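Side-chain contacts in 1-deoxy-D-xylulose 5-phosphate reductoisomerase (Zymomonas mobilis, PDB 1R0K), which catalyses the NADPH-dependent rearrangement and reduction of 1-deoxy-D-xylulose 5-phosphate to 2-C-methyl-D-erythritol 4-phosphate, a step of isoprenoid biosynthesis that requires a divalent metal ion: residues 221-226 / 313-318; 322-327 / 355-360. All coordinates share one frame; numbering follows the deposited sequence.

The two contacts lie on the same side of the chain's centre, about 12 Å apart between their centres, and helix 321-337 bridges them. Contact 1 is the more deeply buried: it joins helix 216-229 of the catalytic region to helix 307-317 of the C-terminal region. Contact 2 lies farther out, within the C-terminal helices, where 322-327 meets the partly exposed chain that follows helix 345-356. Both are apolar and lack hydrogen bonds between their segments, but isoleucine, leucine and a phenylalanine face fill the first, whereas one valine against a tyrosine and a proline makes the second. Ile-223 CD1 packs on Met-325 CE (3.3 Å, a tight approach) and on Pro-322 CB, linking the two.

Contact 1: residues 221-226 / 313-318; sequences ELIEAF and ESIKSG
Ile-315 meets Leu-222, Ile-223 and Phe-226 in a buried, wholly apolar helix-helix contact between helix 216-229 and helix 307-317. The two short segments run in nearly the same direction, their axes 28° apart and 10.3 Å at closest approach. Ile-315 does the reaching for its side, and its two branches find different partners. With CG1 anti to the carbonyl carbon (chi1 -64°), the longer branch extends between Leu-222 and Ile-223. Its CD1 comes to 3.7 Å from Leu-222 CG and also lies against the backbone of the neighbouring isoleucine, 3.5 Å from Ile-223 CA. Beside it, Ile-315 CG1 and Ile-223 CG1 are only 3.4 Å apart, a locally tight spot between the two methylenes. The other branch turns toward Phe-226, one helical turn beyond Leu-222. Ile-315 CG2 sits over one face of the ring in a CH-pi contact, 3.7 Å from the centroid of Phe-226 and 14° off the ring normal. The methyl is displaced somewhat toward the rim, with Phe-226 CD2 its nearest ring atom at 3.6 Å.

This pairing ties the catalytic region to the C-terminal helical domain, a bundle of four helices as in other DXP reductoisomerases. Glu-221, at the start of segment 221-226, is predicted to bind the divalent metal (manganese) and the substrate, 1-deoxy-D-xylulose 5-phosphate; its OE1 forms a salt bridge with Lys-218, while its backbone O accepts a hydrogen bond from His-153 NE2. Past Ile-315, Gly-318 is the first residue after helix 307-317 and leaves helical geometry with positive phi; Gly-318 N still donates to Ser-314 O at 2.7 Å.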
loop_
_atom_site.group_PDB
_atom_site.type_symbol
_atom_site.label_atom_id
_atom_site.label_comp_id
_atom_site.label_asym_id
_atom_site.label_seq_id
_atom_site.Cartn_x
_atom_site.Cartn_y
_atom_site.Cartn_z
ATOM N N GLU B 221 -11.766 -11.822 12.981
ATOM C CA GLU B 221 -11.234 -10.692 12.237
ATOM C C GLU B 221 -11.955 -10.561 10.901
ATOM O O GLU B 221 -12.214 -9.459 10.429
ATOM C CB GLU B 221 -9.730 -10.873 12.012
ATOM C CG GLU B 221 -8.905 -10.506 13.227
ATOM C CD GLU B 221 -7.444 -10.869 13.073
ATOM O OE1 GLU B 221 -6.941 -10.831 11.936
ATOM O OE2 GLU B 221 -6.798 -11.175 14.098
ATOM N N LEU B 222 -12.282 -11.694 10.292
ATOM C CA LEU B 222 -12.984 -11.694 9.019
ATOM C C LEU B 222 -14.366 -11.082 9.201
ATOM O O LEU B 222 -14.832 -10.298 8.370
ATOM C CB LEU B 222 -13.131 -13.123 8.501
ATOM C CG LEU B 222 -13.979 -13.297 7.247
ATOM C CD1 LEU B 222 -13.371 -12.521 6.088
ATOM C CD2 LEU B 222 -14.071 -14.779 6.911
ATOM N N ILE B 223 -15.022 -11.454 10.292
ATOM C CA ILE B 223 -16.351 -10.945 10.571
ATOM C C ILE B 223 -16.283 -9.436 10.752
ATOM O O ILE B 223 -17.069 -8.702 10.164
ATOM C CB ILE B 223 -16.941 -11.611 11.829
ATOM C CG1 ILE B 223 -17.205 -13.091 11.538
ATOM C CG2 ILE B 223 -18.231 -10.912 12.246
ATOM C CD1 ILE B 223 -17.671 -13.882 12.736
ATOM N N GLU B 224 -15.324 -8.978 11.548
ATOM C CA GLU B 224 -15.156 -7.549 11.782
ATOM C C GLU B 224 -14.881 -6.808 10.481
ATOM O O GLU B 224 -15.437 -5.735 10.242
ATOM C CB GLU B 224 -13.989 -7.296 12.728
ATOM C CG GLU B 224 -14.164 -7.834 14.124
ATOM C CD GLU B 224 -12.930 -7.586 14.969
ATOM O OE1 GLU B 224 -11.987 -8.411 14.902
ATOM O OE2 GLU B 224 -12.898 -6.555 15.678
ATOM N N ALA B 225 -14.008 -7.380 9.653
ATOM C CA ALA B 225 -13.649 -6.769 8.376
ATOM C C ALA B 225 -14.867 -6.636 7.477
ATOM O O ALA B 225 -15.034 -5.641 6.766
ATOM C CB ALA B 225 -12.580 -7.601 7.682
ATOM N N PHE B 226 -15.721 -7.651 7.506
ATOM C CA PHE B 226 -16.922 -7.647 6.685
ATOM C C PHE B 226 -17.806 -6.436 6.993
ATOM O O PHE B 226 -18.337 -5.803 6.081
ATOM C CB PHE B 226 -17.707 -8.941 6.912
ATOM C CG PHE B 226 -19.025 -8.989 6.185
ATOM C CD1 PHE B 226 -19.072 -9.116 4.798
ATOM C CD2 PHE B 226 -20.225 -8.869 6.881
ATOM C CE1 PHE B 226 -20.287 -9.119 4.118
ATOM C CE2 PHE B 226 -21.444 -8.868 6.212
ATOM C CZ PHE B 226 -21.467 -8.990 4.833
ATOM N N GLU B 313 -19.538 -19.202 7.499
ATOM C CA GLU B 313 -20.951 -19.574 7.508
ATOM C C GLU B 313 -21.764 -18.624 8.382
ATOM O O GLU B 313 -22.885 -18.250 8.036
ATOM C CB GLU B 313 -21.113 -21.019 7.990
ATOM C CG GLU B 313 -20.320 -22.016 7.160
ATOM C CD GLU B 313 -20.517 -23.453 7.606
ATOM O OE1 GLU B 313 -20.548 -23.701 8.830
ATOM O OE2 GLU B 313 -20.629 -24.339 6.729
ATOM N N SER B 314 -21.193 -18.222 9.510
ATOM C CA SER B 314 -21.887 -17.304 10.401
ATOM C C SER B 314 -22.157 -15.975 9.688
ATOM O O SER B 314 -23.258 -15.428 9.784
ATOM C CB SER B 314 -21.063 -17.072 11.672
ATOM O OG SER B 314 -20.970 -18.264 12.440
ATOM N N ILE B 315 -21.161 -15.458 8.968
ATOM C CA ILE B 315 -21.327 -14.196 8.245
ATOM C C ILE B 315 -22.386 -14.350 7.157
ATOM O O ILE B 315 -23.275 -13.508 7.023
ATOM C CB ILE B 315 -20.012 -13.739 7.570
ATOM C CG1 ILE B 315 -18.957 -13.439 8.629
ATOM C CG2 ILE B 315 -20.266 -12.500 6.716
ATOM C CD1 ILE B 315 -17.610 -13.064 8.049
ATOM N N LYS B 316 -22.277 -15.424 6.379
ATOM C CA LYS B 316 -23.225 -15.691 5.305
ATOM C C LYS B 316 -24.644 -15.682 5.841
ATOM O O LYS B 316 -25.531 -15.059 5.261
ATOM C CB LYS B 316 -22.941 -17.049 4.661
ATOM C CG LYS B 316 -21.628 -17.116 3.913
ATOM C CD LYS B 316 -21.442 -18.472 3.247
ATOM C CE LYS B 316 -20.153 -18.515 2.441
ATOM N NZ LYS B 316 -19.953 -19.830 1.770
ATOM N N SER B 317 -24.857 -16.380 6.952
ATOM C CA SER B 317 -26.176 -16.441 7.564
ATOM C C SER B 317 -26.526 -15.093 8.186
ATOM O O SER B 317 -27.685 -14.688 8.200
ATOM C CB SER B 317 -26.208 -17.533 8.634
ATOM O OG SER B 317 -25.809 -18.778 8.085
ATOM N N GLY B 318 -25.517 -14.398 8.698
ATOM C CA GLY B 318 -25.753 -13.103 9.306
ATOM C C GLY B 318 -26.584 -13.212 10.568
ATOM O O GLY B 318 -26.505 -14.205 11.291
#

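Contact 2: residues 322-327 / 355-360; sequences PAVMNA and DHYTPA
Val-324 projects from helix 321-337 toward Tyr-357 and Pro-359, which themselves lie one over the other. In the C-terminal four-helix bundle of the reductoisomerase, helix 345-356 ends just before Tyr-357 and the extended chain that follows runs past helix 321-337. The tyrosine ring is swung out by a CG anti to its own backbone N (chi1 179°), which lays it above the pyrrolidine: Pro-359 CD lies over the centre of the aromatic face, 3.4 Å from its plane. Val-324 meets this pair from the helix, its side chain slanting across both. The valine methyl CG2, anti to the carbonyl carbon, approaches the tyrosine obliquely, with Val-324 CG2 at 3.8 Å from Tyr-357 CD2; Val-324 CG1 lies 4.2 Å from the same ring atom. An alanine here, lacking both methyls beside Tyr-357 and the CG2 beside Pro-359, would probably open a gap next to both rings. Around the contact, Val-324 also touches Thr-353 and Leu-354 of helix 345-356, and Tyr-357 rests on Glu-374 of helix 365-385. Val-324 CG2 also reaches the proline, 4.0 Å from Pro-359 CD.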
loop_
_atom_site.group_PDB
_atom_site.type_symbol
_atom_site.label_atom_id
_atom_site.label_comp_id
_atom_site.label_asym_id
_atom_site.label_seq_id
_atom_site.Cartn_x
_atom_site.Cartn_y
_atom_site.Cartn_z
ATOM N N PRO B 322 -22.900 -14.561 14.261
ATOM C CA PRO B 322 -21.576 -14.150 14.740
ATOM C C PRO B 322 -21.520 -13.998 16.265
ATOM O O PRO B 322 -20.560 -14.422 16.899
ATOM C CB PRO B 322 -21.345 -12.834 14.005
ATOM C CG PRO B 322 -22.053 -13.075 12.688
ATOM C CD PRO B 322 -23.350 -13.694 13.157
ATOM N N ALA B 323 -22.551 -13.396 16.852
ATOM C CA ALA B 323 -22.579 -13.221 18.298
ATOM C C ALA B 323 -22.620 -14.586 18.982
ATOM O O ALA B 323 -21.945 -14.808 19.992
ATOM C CB ALA B 323 -23.800 -12.386 18.710
ATOM N N VAL B 324 -23.413 -15.498 18.432
ATOM C CA VAL B 324 -23.533 -16.838 19.002
ATOM C C VAL B 324 -22.200 -17.556 18.910
ATOM O O VAL B 324 -21.765 -18.197 19.862
ATOM C CB VAL B 324 -24.609 -17.673 18.262
ATOM C CG1 VAL B 324 -24.603 -19.109 18.764
ATOM C CG2 VAL B 324 -25.979 -17.045 18.472
ATOM N N MET B 325 -21.546 -17.441 17.760
ATOM C CA MET B 325 -20.251 -18.085 17.567
ATOM C C MET B 325 -19.232 -17.571 18.577
ATOM O O MET B 325 -18.501 -18.354 19.187
ATOM C CB MET B 325 -19.731 -17.824 16.156
ATOM C CG MET B 325 -18.405 -18.502 15.859
ATOM S SD MET B 325 -17.747 -18.004 14.259
ATOM C CE MET B 325 -16.939 -16.480 14.706
ATOM N N ASN B 326 -19.187 -16.253 18.748
ATOM C CA ASN B 326 -18.244 -15.640 19.680
ATOM C C ASN B 326 -18.483 -16.098 21.113
ATOM O O ASN B 326 -17.543 -16.482 21.812
ATOM C CB ASN B 326 -18.341 -14.117 19.622
ATOM C CG ASN B 326 -17.385 -13.446 20.583
ATOM O OD1 ASN B 326 -16.166 -13.515 20.411
ATOM N ND2 ASN B 326 -17.931 -12.798 21.610
ATOM N N ALA B 327 -19.736 -16.054 21.554
ATOM C CA ALA B 327 -20.069 -16.472 22.911
ATOM C C ALA B 327 -19.738 -17.945 23.133
ATOM O O ALA B 327 -19.160 -18.306 24.153
ATOM C CB ALA B 327 -21.545 -16.221 23.195
ATOM N N ASP B 355 -25.628 -24.517 15.507
ATOM C CA ASP B 355 -26.727 -25.259 14.903
ATOM C C ASP B 355 -27.948 -25.328 15.812
ATOM O O ASP B 355 -29.081 -25.259 15.343
ATOM C CB ASP B 355 -26.301 -26.689 14.553
ATOM C CG ASP B 355 -25.291 -26.743 13.426
ATOM O OD1 ASP B 355 -25.402 -25.935 12.481
ATOM O OD2 ASP B 355 -24.396 -27.610 13.476
ATOM N N HIS B 356 -27.712 -25.445 17.113
ATOM C CA HIS B 356 -28.793 -25.576 18.088
ATOM C C HIS B 356 -29.482 -24.282 18.526
ATOM O O HIS B 356 -30.693 -24.270 18.758
ATOM C CB HIS B 356 -28.257 -26.321 19.318
ATOM C CG HIS B 356 -29.305 -26.668 20.329
ATOM N ND1 HIS B 356 -29.926 -25.720 21.116
ATOM C CD2 HIS B 356 -29.833 -27.861 20.691
ATOM C CE1 HIS B 356 -30.790 -26.316 21.919
ATOM N NE2 HIS B 356 -30.754 -27.615 21.680
ATOM N N TYR B 357 -28.721 -23.198 18.644
ATOM C CA TYR B 357 -29.281 -21.926 19.084
ATOM C C TYR B 357 -29.240 -20.893 17.967
ATOM O O TYR B 357 -28.179 -20.390 17.606
ATOM C CB TYR B 357 -28.513 -21.418 20.306
ATOM C CG TYR B 357 -29.008 -20.092 20.836
ATOM C CD1 TYR B 357 -30.345 -19.915 21.196
ATOM C CD2 TYR B 357 -28.139 -19.009 20.978
ATOM C CE1 TYR B 357 -30.802 -18.686 21.684
ATOM C CE2 TYR B 357 -28.584 -17.786 21.469
ATOM C CZ TYR B 357 -29.914 -17.632 21.818
ATOM O OH TYR B 357 -30.348 -16.425 22.314
ATOM N N THR B 358 -30.411 -20.569 17.433
ATOM C CA THR B 358 -30.515 -19.620 16.334
ATOM C C THR B 358 -31.540 -18.521 16.604
ATOM O O THR B 358 -32.612 -18.500 16.005
ATOM C CB THR B 358 -30.900 -20.357 15.051
ATOM O OG1 THR B 358 -32.079 -21.133 15.293
ATOM C CG2 THR B 358 -29.773 -21.288 14.610
ATOM N N PRO B 359 -31.211 -17.579 17.503
ATOM C CA PRO B 359 -32.109 -16.474 17.851
ATOM C C PRO B 359 -32.289 -15.465 16.712
ATOM O O PRO B 359 -31.607 -15.535 15.690
ATOM C CB PRO B 359 -31.426 -15.859 19.064
ATOM C CG PRO B 359 -29.976 -16.021 18.720
ATOM C CD PRO B 359 -29.919 -17.443 18.201
ATOM N N ALA B 360 -33.213 -14.527 16.899
ATOM C CA ALA B 360 -33.478 -13.510 15.890
ATOM C C ALA B 360 -32.359 -12.474 15.852
ATOM O O ALA B 360 -31.592 -12.340 16.805
ATOM C CB ALA B 360 -34.815 -12.829 16.182
#